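Local structure of bottromycin amidohydrolase (Streptomyces purpureus, 6I5S) at residues Thr87-Val91 and Ala381-Tyr386; Gly110-Tyr114 and Leu137-Trp141. The protein probably hydrolyses a thiazoline-containing peptide intermediate, acting as the gatekeeper amidohydrolase of bottromycin biosynthesis with two bound zinc ions. All coordinates share one frame; numbering follows the deposited sequence.

Interaction 1 of 2, residues Thr87-Val91 and Ala381-Tyr386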
ATOM      1  N   THR A  87       5.919  -1.256  16.428  1.00 33.15           N
ATOM      2  CA  THR A  87       6.275  -1.891  15.174  1.00 31.24           C
ATOM      3  C   THR A  87       6.965  -0.905  14.237  1.00 27.35           C
ATOM      4  O   THR A  87       6.801   0.310  14.371  1.00 30.88           O
ATOM      5  CB  THR A  87       5.029  -2.455  14.457  1.00 29.81           C
ATOM      6  OG1 THR A  87       4.194  -1.382  13.998  1.00 34.41           O
ATOM      7  CG2 THR A  87       4.206  -3.288  15.424  1.00 34.96           C
ATOM      8  N   PRO A  88       7.710  -1.405  13.252  1.00 30.33           N
ATOM      9  CA  PRO A  88       8.119  -0.554  12.141  1.00 25.62           C
ATOM     10  C   PRO A  88       6.887   0.054  11.493  1.00 28.79           C
ATOM     11  O   PRO A  88       5.773  -0.485  11.544  1.00 30.12           O
ATOM     12  CB  PRO A  88       8.803  -1.530  11.196  1.00 32.50           C
ATOM     13  CG  PRO A  88       9.241  -2.645  12.041  1.00 36.04           C
ATOM     14  CD  PRO A  88       8.142  -2.808  13.030  1.00 33.92           C
ATOM     15  N   GLY A  89       7.087   1.190  10.852  1.00 27.07           N
ATOM     16  CA  GLY A  89       6.007   1.790  10.093  1.00 25.76           C
ATOM     17  C   GLY A  89       5.579   0.882   8.959  1.00 26.80           C
ATOM     18  O   GLY A  89       6.388   0.146   8.410  1.00 27.32           O
ATOM     19  N   PHE A  90       4.283   0.944   8.631  1.00 25.24           N
ATOM     20  CA  PHE A  90       3.693   0.109   7.589  1.00 27.70           C
ATOM     21  C   PHE A  90       3.938   0.690   6.203  1.00 28.11           C
ATOM     22  O   PHE A  90       4.110   1.908   6.025  1.00 24.76           O
ATOM     23  CB  PHE A  90       2.171  -0.025   7.789  1.00 26.97           C
ATOM     24  CG  PHE A  90       1.791  -0.444   9.171  1.00 26.01           C
ATOM     25  CD1 PHE A  90       2.519  -1.402   9.847  1.00 27.22           C
ATOM     26  CD2 PHE A  90       0.737   0.148   9.806  1.00 25.08           C
ATOM     27  CE1 PHE A  90       2.215  -1.738  11.175  1.00 30.76           C
ATOM     28  CE2 PHE A  90       0.424  -0.205  11.150  1.00 26.09           C
ATOM     29  CZ  PHE A  90       1.176  -1.162  11.795  1.00 27.03           C
ATOM     30  N   VAL A  91       3.918  -0.210   5.216  1.00 25.25           N
ATOM     31  CA  VAL A  91       4.093   0.146   3.809  1.00 26.15           C
ATOM     32  C   VAL A  91       2.888  -0.356   3.042  1.00 22.51           C
ATOM     33  O   VAL A  91       2.650  -1.576   2.969  1.00 24.00           O
ATOM     34  CB  VAL A  91       5.377  -0.449   3.215  1.00 25.09           C
ATOM     35  CG1 VAL A  91       5.576   0.156   1.769  1.00 24.77           C
ATOM     36  CG2 VAL A  91       6.575  -0.137   4.136  1.00 27.09           C
ATOM     37  N   ALA A 381       3.733  -6.440   6.015  1.00 27.29           N
ATOM     38  CA  ALA A 381       3.369  -5.037   6.137  1.00 30.45           C
ATOM     39  C   ALA A 381       4.599  -4.170   6.284  1.00 26.12           C
ATOM     40  O   ALA A 381       4.547  -2.958   6.040  1.00 28.76           O
ATOM     41  CB  ALA A 381       2.436  -4.849   7.367  1.00 26.96           C
ATOM     42  N   THR A 382       5.730  -4.772   6.656  1.00 27.37           N
ATOM     43  CA  THR A 382       6.890  -3.991   7.033  1.00 26.57           C
ATOM     44  C   THR A 382       8.181  -4.502   6.399  1.00 28.32           C
ATOM     45  O   THR A 382       8.570  -4.008   5.333  1.00 27.00           O
ATOM     46  CB  THR A 382       7.035  -3.914   8.579  1.00 30.07           C
ATOM     47  OG1 THR A 382       7.177  -5.219   9.181  1.00 27.42           O
ATOM     48  CG2 THR A 382       5.848  -3.219   9.205  1.00 28.87           C
ATOM     49  N   ALA A 383       8.911  -5.379   7.097  1.00 29.40           N
ATOM     50  CA  ALA A 383      10.242  -5.818   6.666  1.00 32.68           C
ATOM     51  C   ALA A 383      10.307  -6.259   5.196  1.00 29.47           C
ATOM     52  O   ALA A 383      11.251  -5.927   4.491  1.00 33.10           O
ATOM     53  CB  ALA A 383      10.705  -6.965   7.566  1.00 36.98           C
ATOM     54  N   ASP A 384       9.339  -7.065   4.729  1.00 26.15           N
ATOM     55  CA  ASP A 384       9.447  -7.543   3.346  1.00 29.70           C
ATOM     56  C   ASP A 384       9.122  -6.438   2.356  1.00 28.93           C
ATOM     57  O   ASP A 384       9.624  -6.449   1.225  1.00 28.73           O
ATOM     58  CB  ASP A 384       8.540  -8.748   3.143  1.00 26.51           C
ATOM     59  CG  ASP A 384       9.249 -10.068   3.441  1.00 35.01           C
ATOM     60  OD1 ASP A 384      10.385 -10.031   3.934  1.00 39.60           O
ATOM     61  OD2 ASP A 384       8.690 -11.141   3.146  1.00 39.97           O
ATOM     62  N   ALA A 385       8.308  -5.468   2.759  1.00 24.45           N
ATOM     63  CA  ALA A 385       8.073  -4.308   1.885  1.00 24.52           C
ATOM     64  C   ALA A 385       9.308  -3.417   1.802  1.00 25.48           C
ATOM     65  O   ALA A 385       9.655  -2.907   0.734  1.00 24.88           O
ATOM     66  CB  ALA A 385       6.868  -3.509   2.348  1.00 24.99           C
ATOM     67  N   TYR A 386      10.007  -3.217   2.902  1.00 28.38           N
ATOM     68  CA  TYR A 386      11.244  -2.439   2.792  1.00 26.42           C
ATOM     69  C   TYR A 386      12.230  -3.169   1.888  1.00 26.48           C
ATOM     70  O   TYR A 386      12.937  -2.560   1.096  1.00 25.84           O
ATOM     71  CB  TYR A 386      11.846  -2.201   4.169  1.00 25.31           C
ATOM     72  CG  TYR A 386      10.943  -1.303   5.025  1.00 27.28           C
ATOM     73  CD1 TYR A 386      10.561  -0.047   4.569  1.00 49.21           C
ATOM     74  CD2 TYR A 386      10.462  -1.715   6.266  1.00 33.06           C
ATOM     75  CE1 TYR A 386       9.731   0.779   5.311  1.00 60.00           C
ATOM     76  CE2 TYR A 386       9.602  -0.885   7.037  1.00 31.23           C
ATOM     77  CZ  TYR A 386       9.246   0.355   6.532  1.00 41.33           C
ATOM     78  OH  TYR A 386       8.432   1.235   7.232  1.00 33.37           O
TER
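Val-91 sits at the apolar centre, its CB 3.5 Å from CB of Ala-385 and its CG2 laid over one face of the Tyr-386 ring. That methyl is 3.9 Å from the ring centroid, 29° off the ring normal, a CH-pi contact. With CG1 anti to the backbone N (chi1 -172°), CG2 is the branch turned onto the ring. Pro-88 CB comes instead to the ring edge, near its plane. Further along, the CG2 methyl of Thr-382 meets the edge of the Phe-90 ring at CD1, 3.8 Å away, while Thr-382 OG1 is hydrogen-bonded to Leu-378 O. At the polar edge the Tyr-386 hydroxyl OH donates to Gly-89 O over 2.6 Å, from above the carbonyl plane. A phenylalanine here would probably keep the face for Val-91 but leave the buried Gly-89 carbonyl without this donor. Val-91 N donates to Ala-381 O at 2.9 Å, tying the strand to the end of helix 374-381. Around Gly-89 the strand is interrupted, and the junction of helices 374-381 and 383-388 at Thr-382 fits against this break, consistent with the metal-dependent amidohydrolase (β/α)-barrel, whose HxH motif follows at the end of strand 84-95.

Interaction 2 of 2, residues Gly110-Tyr114 and Leu137-Trp141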
ATOM      1  N   GLY A 110      -0.964   4.402  10.305  1.00 25.38           N
ATOM      2  CA  GLY A 110       0.359   3.864  10.580  1.00 28.39           C
ATOM      3  C   GLY A 110       1.193   3.591   9.350  1.00 25.82           C
ATOM      4  O   GLY A 110       2.259   2.977   9.452  1.00 24.54           O
ATOM      5  N   VAL A 111       0.703   3.989   8.193  1.00 25.35           N
ATOM      6  CA  VAL A 111       1.400   3.757   6.923  1.00 26.10           C
ATOM      7  C   VAL A 111       2.331   4.943   6.684  1.00 24.83           C
ATOM      8  O   VAL A 111       1.879   6.067   6.400  1.00 26.42           O
ATOM      9  CB  VAL A 111       0.419   3.595   5.772  1.00 24.63           C
ATOM     10  CG1 VAL A 111       1.227   3.401   4.462  1.00 24.86           C
ATOM     11  CG2 VAL A 111      -0.511   2.414   5.962  1.00 28.40           C
ATOM     12  N   THR A 112       3.626   4.686   6.793  1.00 25.03           N
ATOM     13  CA  THR A 112       4.640   5.702   6.685  1.00 25.07           C
ATOM     14  C   THR A 112       5.410   5.666   5.371  1.00 24.58           C
ATOM     15  O   THR A 112       6.317   6.483   5.192  1.00 25.15           O
ATOM     16  CB  THR A 112       5.636   5.597   7.866  1.00 25.59           C
ATOM     17  OG1 THR A 112       6.218   4.306   7.925  1.00 30.36           O
ATOM     18  CG2 THR A 112       4.938   5.849   9.213  1.00 27.50           C
ATOM     19  N   ALA A 113       5.098   4.713   4.492  1.00 23.94           N
ATOM     20  CA  ALA A 113       5.681   4.628   3.160  1.00 24.25           C
ATOM     21  C   ALA A 113       4.678   3.899   2.254  1.00 26.30           C
ATOM     22  O   ALA A 113       3.757   3.222   2.721  1.00 25.44           O
ATOM     23  CB  ALA A 113       7.013   3.884   3.179  1.00 28.87           C
ATOM     24  N   TYR A 114       4.791   4.141   0.959  1.00 24.60           N
ATOM     25  CA  TYR A 114       3.923   3.450   0.014  1.00 22.66           C
ATOM     26  C   TYR A 114       4.671   3.319  -1.321  1.00 22.64           C
ATOM     27  O   TYR A 114       5.517   4.164  -1.659  1.00 23.33           O
ATOM     28  CB  TYR A 114       2.594   4.201  -0.167  1.00 23.33           C
ATOM     29  CG  TYR A 114       2.722   5.637  -0.725  1.00 26.82           C
ATOM     30  CD1 TYR A 114       2.530   5.917  -2.086  1.00 27.27           C
ATOM     31  CD2 TYR A 114       3.010   6.705   0.120  1.00 26.78           C
ATOM     32  CE1 TYR A 114       2.679   7.213  -2.589  1.00 27.58           C
ATOM     33  CE2 TYR A 114       3.139   8.037  -0.364  1.00 28.91           C
ATOM     34  CZ  TYR A 114       2.939   8.284  -1.710  1.00 31.31           C
ATOM     35  OH  TYR A 114       3.058   9.524  -2.183  1.00 29.28           O
ATOM     36  N   LEU A 137       4.718  13.539   5.882  1.00 25.90           N
ATOM     37  CA  LEU A 137       4.005  12.698   4.924  1.00 26.91           C
ATOM     38  C   LEU A 137       4.723  11.350   4.803  1.00 22.37           C
ATOM     39  O   LEU A 137       5.879  11.203   5.223  1.00 25.02           O
ATOM     40  CB  LEU A 137       3.863  13.410   3.571  1.00 40.03           C
ATOM     41  CG  LEU A 137       5.027  14.209   3.054  1.00 46.19           C
ATOM     42  CD1 LEU A 137       6.272  13.427   3.148  1.00 97.99           C
ATOM     43  CD2 LEU A 137       4.747  14.623   1.631  1.00 45.99           C
ATOM     44  N   PRO A 138       4.038  10.330   4.300  1.00 22.16           N
ATOM     45  CA  PRO A 138       4.689   9.041   4.072  1.00 21.40           C
ATOM     46  C   PRO A 138       5.696   9.173   2.937  1.00 22.92           C
ATOM     47  O   PRO A 138       5.511   9.980   2.013  1.00 28.88           O
ATOM     48  CB  PRO A 138       3.541   8.114   3.660  1.00 26.80           C
ATOM     49  CG  PRO A 138       2.282   8.900   3.815  1.00 30.68           C
ATOM     50  CD  PRO A 138       2.657  10.370   3.830  1.00 27.00           C
ATOM     51  N   ARG A 139       6.711   8.310   2.986  1.00 24.78           N
ATOM     52  CA  ARG A 139       7.753   8.338   1.958  1.00 27.76           C
ATOM     53  C   ARG A 139       7.308   7.516   0.748  1.00 31.91           C
ATOM     54  O   ARG A 139       6.959   6.343   0.914  1.00 27.48           O
ATOM     55  CB  ARG A 139       9.029   7.753   2.549  1.00 25.65           C
ATOM     56  CG  ARG A 139      10.276   7.748   1.622  1.00 33.06           C
ATOM     57  CD  ARG A 139      10.808   9.189   1.395  1.00 64.40           C
ATOM     58  NE  ARG A 139      12.115   9.167   0.740  1.00 81.85           N
ATOM     59  CZ  ARG A 139      13.242   9.676   1.235  1.00 85.86           C
ATOM     60  NH1 ARG A 139      13.273  10.313   2.405  1.00 83.45           N
ATOM     61  NH2 ARG A 139      14.357   9.553   0.530  1.00 88.25           N
ATOM     62  N   PRO A 140       7.351   8.069  -0.473  1.00 26.88           N
ATOM     63  CA  PRO A 140       6.969   7.291  -1.659  1.00 24.70           C
ATOM     64  C   PRO A 140       8.111   6.524  -2.292  1.00 27.59           C
ATOM     65  O   PRO A 140       9.292   6.901  -2.227  1.00 27.29           O
ATOM     66  CB  PRO A 140       6.449   8.365  -2.626  1.00 28.92           C
ATOM     67  CG  PRO A 140       7.286   9.607  -2.274  1.00 37.70           C
ATOM     68  CD  PRO A 140       7.691   9.474  -0.811  1.00 29.64           C
ATOM     69  N   TRP A 141       7.713   5.431  -2.962  1.00 24.48           N
ATOM     70  CA  TRP A 141       8.559   4.679  -3.882  1.00 23.36           C
ATOM     71  C   TRP A 141       7.808   4.740  -5.209  1.00 25.65           C
ATOM     72  O   TRP A 141       6.642   4.358  -5.280  1.00 25.91           O
ATOM     73  CB  TRP A 141       8.784   3.249  -3.393  1.00 24.56           C
ATOM     74  CG  TRP A 141       9.645   2.341  -4.176  1.00 25.05           C
ATOM     75  CD1 TRP A 141      10.951   2.041  -3.908  1.00 28.78           C
ATOM     76  CD2 TRP A 141       9.297   1.573  -5.330  1.00 26.07           C
ATOM     77  NE1 TRP A 141      11.432   1.137  -4.798  1.00 27.81           N
ATOM     78  CE2 TRP A 141      10.439   0.833  -5.688  1.00 24.90           C
ATOM     79  CE3 TRP A 141       8.143   1.452  -6.108  1.00 28.04           C
ATOM     80  CZ2 TRP A 141      10.461  -0.002  -6.796  1.00 26.45           C
ATOM     81  CZ3 TRP A 141       8.151   0.580  -7.186  1.00 25.18           C
ATOM     82  CH2 TRP A 141       9.308  -0.113  -7.532  1.00 29.23           C
TER
HETATM   83  O   HOH W   1       4.510  11.213  -0.196  1.00 34.80           O
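Tyr-114 sets its ring against two prolines, Pro-140 in strand 139-142 and Pro-138 just before it. Pro-140 CA lies over one face, offset toward the rim, and Pro-140 CB is 3.6 Å from Tyr-114 CZ, while Pro-138 CB meets the edge at CD2, 3.8 Å away and in the ring plane. Chi1 of 61° sets CG between the backbone N and the carbonyl carbon, swinging the ring over strand 139-142. A water links the ring's far end to the backbone: it lies 3.0 Å from Tyr-114 OH and donates to Pro-138 O over 2.7 Å. The backbones pair as parallel strands, 26° between their directions. Arg-139 spans both neighbours of Ala-113, its N donating to Thr-112 O at 2.9 Å and its O accepting from Tyr-114 N at 3.1 Å; Trp-141 N then reaches Tyr-114 O at 2.9 Å. Outside this layer, Leu-103 of helix 100-108 touches both Tyr-114 and Pro-138, and Ala-127 of the crossover helix 121-132 packs on Pro-140. The two strands and that helix form a beta-alpha-beta unit. The proline nitrogens face away from strand 111-116, so their missing N-H costs this pairing nothing: three N-H...O bonds stay intact, CA-H...O contacts add to them, and the prolines offer Tyr-114 apolar surface.

Overall arrangement
Interactions 1 and 2 meet in one sheet, their centres about 10 Å apart. Strand 84-95 runs beside strand 111-116, and Phe-90 is the join: its O lies 2.9 Å from Thr-112 N and its N 3.0 Å from Gly-110 O, both probable hydrogen bonds. Along the chain, 110-114 and 137-141 are nested inside the long loop that 87-91 and 381-386 close. Helices 374-381 and 383-388 pack on strand 84-95, whose neighbour 111-116 begins the beta-alpha-beta unit. Strand 84-95 leads on from interaction 1 to the zinc ligand His-94, with His-96 just past its end; in interaction 2 the Tyr-114 side chain is about 11 Å from a zinc ion, outside its coordination shell.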